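Local coordinates for protein importin subunit beta-1 (Saccharomyces cerevisiae, PDB 3ND2) that carries proteins into the nucleus as the importin beta subunit, working with importin alpha, which recognises the classical nuclear localization signal of the cargo, at residues N279-S284 and D343-S348; N385-V390 and K428-W433. One frame throughout, in Å; residues are numbered along the deposited sequence.

In the fold
Both contacts join consecutive HEAT repeats of the all-helical chain: contact 1 ties repeat 7 to repeat 8, contact 2 ties repeat 9 to repeat 10. They share no helix, and their centres lie about 18 Å apart on the same side of the chain's centre. Contact 1 is partly buried and brings together the first turns of two helices, with an exposed loop ahead of the second; its chemistry is a carboxylate facing a helix N-terminus. Contact 2 is the more buried, between helices already under way and running nearly parallel, and pairs one short hydroxyl-carboxylate bond with valine-threonine packing. The buried areas are similar, 252 and 228 Å².

Contact 1. Residues N279-S284 and D343-S348; sequences NDKVAS and DDWNVS
The carboxylate of Asp280 faces the backbone N of Val347, the first residue of helix 347-362. Both oxygens take part, OD1 and OD2 each 3.3 Å from Val347 N, and both bonds are weak, the one to OD1 being the straighter (160° against 145°). Asp280 has CG anti to its own backbone N (chi1 -168°), which carries the acid across to the neighbouring helix start, where the helix dipole would probably favour its negative charge. A leucine in place of Asp280 would probably leave Val347 N without this acceptor and the helix start without this negative charge.

On its own side the same helix start is capped by Asn346, whose OD1 takes a short bond from Ser348 OG and a weak one from Ser348 N. Ser284 OG turns back to Asp280 O at 3.1 Å, approaching from above the carbonyl plane; across the interface the same OG touches Val347 CA at 3.3 Å.

The apolar pair is Val347 CG2 against Ala283 CB, at 3.9 Å, while Val347 CG1 makes van der Waals contact with the carboxylate at Asp280 OD1. At the rim, Lys281 NZ comes obliquely to Trp345 CD1, 4.3 Å away.

Val347 also touches Arg335 in the preceding loop. Helix 238-255 covers the Val282 side of helix 280-306, while the contact itself joins that helix of HEAT repeat 7 to the start of helix 347-362 in repeat 8.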
loop_
_atom_site.group_PDB
_atom_site.type_symbol
_atom_site.label_atom_id
_atom_site.label_comp_id
_atom_site.label_asym_id
_atom_site.label_seq_id
_atom_site.Cartn_x
_atom_site.Cartn_y
_atom_site.Cartn_z
ATOM N N ASN A 279 31.797 -1.996 -0.972
ATOM C CA ASN A 279 30.760 -1.054 -1.386
ATOM C C ASN A 279 29.377 -1.426 -0.875
ATOM O O ASN A 279 28.753 -2.381 -1.359
ATOM C CB ASN A 279 30.723 -0.835 -2.897
ATOM C CG ASN A 279 29.902 0.395 -3.276
ATOM O OD1 ASN A 279 30.074 1.467 -2.694
ATOM N ND2 ASN A 279 28.991 0.239 -4.224
ATOM N N ASP A 280 28.923 -0.636 0.100
ATOM C CA ASP A 280 27.640 -0.795 0.783
ATOM C C ASP A 280 26.516 -1.152 -0.193
ATOM O O ASP A 280 25.836 -2.163 -0.019
ATOM C CB ASP A 280 27.304 0.493 1.558
ATOM C CG ASP A 280 26.142 0.323 2.530
ATOM O OD1 ASP A 280 26.394 -0.032 3.708
ATOM O OD2 ASP A 280 24.984 0.587 2.125
ATOM N N LYS A 281 26.335 -0.345 -1.229
ATOM C CA LYS A 281 25.244 -0.591 -2.159
ATOM C C LYS A 281 25.359 -1.884 -2.975
ATOM O O LYS A 281 24.344 -2.518 -3.256
ATOM C CB LYS A 281 24.986 0.615 -3.061
ATOM C CG LYS A 281 23.497 0.816 -3.344
ATOM C CD LYS A 281 22.700 1.031 -2.037
ATOM C CE LYS A 281 21.218 0.645 -2.188
ATOM N NZ LYS A 281 20.412 0.942 -0.951
ATOM N N VAL A 282 26.577 -2.284 -3.338
ATOM C CA VAL A 282 26.788 -3.557 -4.046
ATOM C C VAL A 282 26.553 -4.738 -3.098
ATOM O O VAL A 282 25.850 -5.689 -3.444
ATOM C CB VAL A 282 28.194 -3.639 -4.737
ATOM C CG1 VAL A 282 28.500 -5.055 -5.249
ATOM C CG2 VAL A 282 28.291 -2.635 -5.865
ATOM N N ALA A 283 27.127 -4.653 -1.898
ATOM C CA ALA A 283 26.885 -5.635 -0.835
ATOM C C ALA A 283 25.386 -5.743 -0.479
ATOM O O ALA A 283 24.898 -6.834 -0.192
ATOM C CB ALA A 283 27.706 -5.294 0.376
ATOM N N SER A 284 24.669 -4.615 -0.534
ATOM C CA SER A 284 23.213 -4.559 -0.319
ATOM C C SER A 284 22.404 -5.280 -1.378
ATOM O O SER A 284 21.398 -5.921 -1.062
ATOM C CB SER A 284 22.728 -3.114 -0.277
ATOM O OG SER A 284 22.970 -2.539 0.984
ATOM N N ASP A 343 19.447 7.064 10.450
ATOM C CA ASP A 343 18.253 6.429 9.859
ATOM C C ASP A 343 18.345 5.899 8.430
ATOM O O ASP A 343 17.640 4.949 8.091
ATOM C CB ASP A 343 17.041 7.362 9.944
ATOM C CG ASP A 343 16.034 6.917 10.977
ATOM O OD1 ASP A 343 14.896 7.437 10.938
ATOM O OD2 ASP A 343 16.375 6.049 11.817
ATOM N N ASP A 344 19.180 6.516 7.595
ATOM C CA ASP A 344 19.283 6.149 6.187
ATOM C C ASP A 344 19.687 4.700 6.017
ATOM O O ASP A 344 20.566 4.205 6.737
ATOM C CB ASP A 344 20.279 7.049 5.454
ATOM C CG ASP A 344 19.738 8.442 5.201
ATOM O OD1 ASP A 344 18.567 8.722 5.553
ATOM O OD2 ASP A 344 20.501 9.261 4.648
ATOM N N TRP A 345 19.035 4.043 5.057
ATOM C CA TRP A 345 19.199 2.615 4.803
ATOM C C TRP A 345 20.618 2.255 4.369
ATOM O O TRP A 345 21.274 3.002 3.639
ATOM C CB TRP A 345 18.183 2.139 3.757
ATOM C CG TRP A 345 18.030 0.628 3.643
ATOM C CD1 TRP A 345 18.769 -0.218 2.860
ATOM C CD2 TRP A 345 17.062 -0.194 4.317
ATOM N NE1 TRP A 345 18.329 -1.514 3.013
ATOM C CE2 TRP A 345 17.283 -1.530 3.898
ATOM C CE3 TRP A 345 16.034 0.066 5.235
ATOM C CZ2 TRP A 345 16.512 -2.601 4.362
ATOM C CZ3 TRP A 345 15.271 -1.004 5.703
ATOM C CH2 TRP A 345 15.517 -2.324 5.260
ATOM N N ASN A 346 21.075 1.097 4.832
ATOM C CA ASN A 346 22.402 0.582 4.522
ATOM C C ASN A 346 22.387 -0.933 4.644
ATOM O O ASN A 346 21.414 -1.507 5.153
ATOM C CB ASN A 346 23.453 1.193 5.456
ATOM C CG ASN A 346 23.153 0.933 6.924
ATOM O OD1 ASN A 346 23.422 -0.135 7.442
ATOM N ND2 ASN A 346 22.588 1.916 7.588
ATOM N N VAL A 347 23.472 -1.563 4.189
ATOM C CA VAL A 347 23.621 -3.021 4.147
ATOM C C VAL A 347 23.297 -3.748 5.466
ATOM O O VAL A 347 22.739 -4.842 5.446
ATOM C CB VAL A 347 25.027 -3.429 3.598
ATOM C CG1 VAL A 347 26.117 -3.153 4.616
ATOM C CG2 VAL A 347 25.049 -4.881 3.176
ATOM N N SER A 348 23.630 -3.142 6.603
ATOM C CA SER A 348 23.326 -3.756 7.898
ATOM C C SER A 348 21.817 -3.961 8.098
ATOM O O SER A 348 21.404 -4.921 8.745
ATOM C CB SER A 348 23.928 -2.951 9.049
ATOM O OG SER A 348 23.157 -1.799 9.324
#

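Contact 2. Residues N385-V390 and K428-W433; sequences NREAAV and KETTAW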
loop_
_atom_site.group_PDB
_atom_site.type_symbol
_atom_site.label_atom_id
_atom_site.label_comp_id
_atom_site.label_asym_id
_atom_site.label_seq_id
_atom_site.Cartn_x
_atom_site.Cartn_y
_atom_site.Cartn_z
ATOM N N ASN A 385 28.784 -4.799 17.899
ATOM C CA ASN A 385 28.605 -6.216 18.117
ATOM C C ASN A 385 27.434 -6.526 19.031
ATOM O O ASN A 385 26.688 -7.472 18.788
ATOM C CB ASN A 385 29.903 -6.839 18.626
ATOM C CG ASN A 385 30.928 -7.007 17.520
ATOM O OD1 ASN A 385 30.849 -7.940 16.728
ATOM N ND2 ASN A 385 31.880 -6.091 17.450
ATOM N N ARG A 386 27.257 -5.715 20.069
ATOM C CA ARG A 386 26.140 -5.910 20.984
ATOM C C ARG A 386 24.805 -5.622 20.316
ATOM O O ARG A 386 23.834 -6.325 20.573
ATOM C CB ARG A 386 26.300 -5.084 22.257
ATOM C CG ARG A 386 27.505 -5.459 23.067
ATOM C CD ARG A 386 27.498 -4.825 24.436
ATOM N NE ARG A 386 27.228 -3.388 24.422
ATOM C CZ ARG A 386 28.140 -2.437 24.231
ATOM N NH1 ARG A 386 29.409 -2.754 24.011
ATOM N NH2 ARG A 386 27.776 -1.159 24.253
ATOM N N GLU A 387 24.758 -4.604 19.456
ATOM C CA GLU A 387 23.526 -4.273 18.721
ATOM C C GLU A 387 23.233 -5.341 17.671
ATOM O O GLU A 387 22.076 -5.727 17.483
ATOM C CB GLU A 387 23.626 -2.882 18.085
ATOM C CG GLU A 387 22.344 -2.355 17.429
ATOM C CD GLU A 387 22.101 -2.912 16.014
ATOM O OE1 GLU A 387 23.044 -3.469 15.405
ATOM O OE2 GLU A 387 20.958 -2.795 15.513
ATOM N N ALA A 388 24.280 -5.805 16.987
ATOM C CA ALA A 388 24.177 -6.898 16.022
ATOM C C ALA A 388 23.613 -8.188 16.651
ATOM O O ALA A 388 22.783 -8.865 16.043
ATOM C CB ALA A 388 25.526 -7.150 15.384
ATOM N N ALA A 389 24.054 -8.514 17.866
ATOM C CA ALA A 389 23.528 -9.665 18.614
ATOM C C ALA A 389 22.025 -9.563 18.926
ATOM O O ALA A 389 21.312 -10.571 18.879
ATOM C CB ALA A 389 24.328 -9.890 19.902
ATOM N N VAL A 390 21.541 -8.363 19.247
ATOM C CA VAL A 390 20.114 -8.194 19.546
ATOM C C VAL A 390 19.287 -8.188 18.262
ATOM O O VAL A 390 18.195 -8.752 18.218
ATOM C CB VAL A 390 19.804 -6.911 20.351
ATOM C CG1 VAL A 390 18.725 -7.190 21.375
ATOM C CG2 VAL A 390 21.020 -6.414 21.049
ATOM N N LYS A 428 20.184 0.122 22.650
ATOM C CA LYS A 428 18.921 0.245 23.377
ATOM C C LYS A 428 17.728 0.313 22.424
ATOM O O LYS A 428 16.679 -0.288 22.665
ATOM C CB LYS A 428 18.949 1.455 24.320
ATOM C CG LYS A 428 19.956 1.320 25.466
ATOM C CD LYS A 428 19.837 2.455 26.474
ATOM C CE LYS A 428 20.307 3.788 25.904
ATOM N NZ LYS A 428 20.221 4.879 26.922
ATOM N N GLU A 429 17.897 1.051 21.339
ATOM C CA GLU A 429 16.891 1.125 20.293
ATOM C C GLU A 429 16.524 -0.260 19.760
ATOM O O GLU A 429 15.346 -0.612 19.724
ATOM C CB GLU A 429 17.404 1.995 19.157
ATOM C CG GLU A 429 16.430 2.141 18.036
ATOM C CD GLU A 429 16.911 3.097 16.992
ATOM O OE1 GLU A 429 18.035 3.622 17.134
ATOM O OE2 GLU A 429 16.164 3.324 16.025
ATOM N N THR A 430 17.540 -1.035 19.363
ATOM C CA THR A 430 17.354 -2.400 18.865
ATOM C C THR A 430 16.834 -3.362 19.942
ATOM O O THR A 430 16.025 -4.241 19.650
ATOM C CB THR A 430 18.660 -2.948 18.196
ATOM O OG1 THR A 430 19.044 -2.099 17.102
ATOM C CG2 THR A 430 18.450 -4.352 17.647
ATOM N N THR A 431 17.283 -3.182 21.183
ATOM C CA THR A 431 16.819 -3.985 22.315
ATOM C C THR A 431 15.319 -3.832 22.541
ATOM O O THR A 431 14.615 -4.823 22.730
ATOM C CB THR A 431 17.610 -3.625 23.592
ATOM O OG1 THR A 431 18.984 -3.953 23.388
ATOM C CG2 THR A 431 17.092 -4.364 24.825
ATOM N N ALA A 432 14.848 -2.583 22.507
ATOM C CA ALA A 432 13.423 -2.256 22.584
ATOM C C ALA A 432 12.633 -2.948 21.474
ATOM O O ALA A 432 11.572 -3.511 21.726
ATOM C CB ALA A 432 13.227 -0.756 22.532
ATOM N N TRP A 433 13.157 -2.915 20.250
ATOM C CA TRP A 433 12.556 -3.643 19.121
ATOM C C TRP A 433 12.518 -5.165 19.339
ATOM O O TRP A 433 11.506 -5.812 19.067
ATOM C CB TRP A 433 13.294 -3.306 17.827
ATOM C CG TRP A 433 12.933 -4.167 16.655
ATOM C CD1 TRP A 433 11.857 -4.006 15.805
ATOM C CD2 TRP A 433 13.655 -5.312 16.173
ATOM N NE1 TRP A 433 11.869 -4.988 14.843
ATOM C CE2 TRP A 433 12.959 -5.797 15.040
ATOM C CE3 TRP A 433 14.817 -5.983 16.596
ATOM C CZ2 TRP A 433 13.392 -6.923 14.319
ATOM C CZ3 TRP A 433 15.239 -7.092 15.884
ATOM C CH2 TRP A 433 14.528 -7.557 14.765
#
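Thr430 OG1 sits between two acceptors, Glu387 OE2 at 2.6 Å and Gln426 O one turn back in its own helix, which must share its single hydrogen. Its bond to OE2 is the one hydrogen bond between segments 385-390 and 428-433. The hydroxyl meets the anti lone pair of OE2, the one pointing away from the other carboxylate oxygen. Glu387 gets there by a bend: CG stands anti to the backbone N (chi1 -173°), then the chain folds at chi2 (-81°) and crosses the threonine at about a right angle. Glu387 CG also touches the hydroxyl, 3.3 Å from Thr430 OG1. The other oxygen, OE1, is hydrogen-bonded to Gln336, so both ends of this buried carboxylate have a polar partner.

Beside this polar pair the helices meet through small side chains. The Thr430 methyl CG2 lies 4.0 Å from Val390 CB and also comes near Glu387 O. Val390 points toward the other helix and crosses Thr431 obliquely, with CG1 3.8 Å from both CA and OG1 of Thr431. That hydroxyl makes its hydrogen bond to Val427 O, so toward Val390 it offers only van der Waals contact. Farther along, Trp433 brings the edge of its six-membered ring to Val390 O, which lies near the ring plane, 4.1 Å from Trp433 CZ3. The indole also touches Met391 and Ser395, continuing the contact along helix 383-395.

The local axes approach to 8.8 Å and their directions differ by 12°. Near-parallel packing of equivalent helices from successive repeats, here HEAT 9 and HEAT 10, is how a HEAT solenoid stacks its layers.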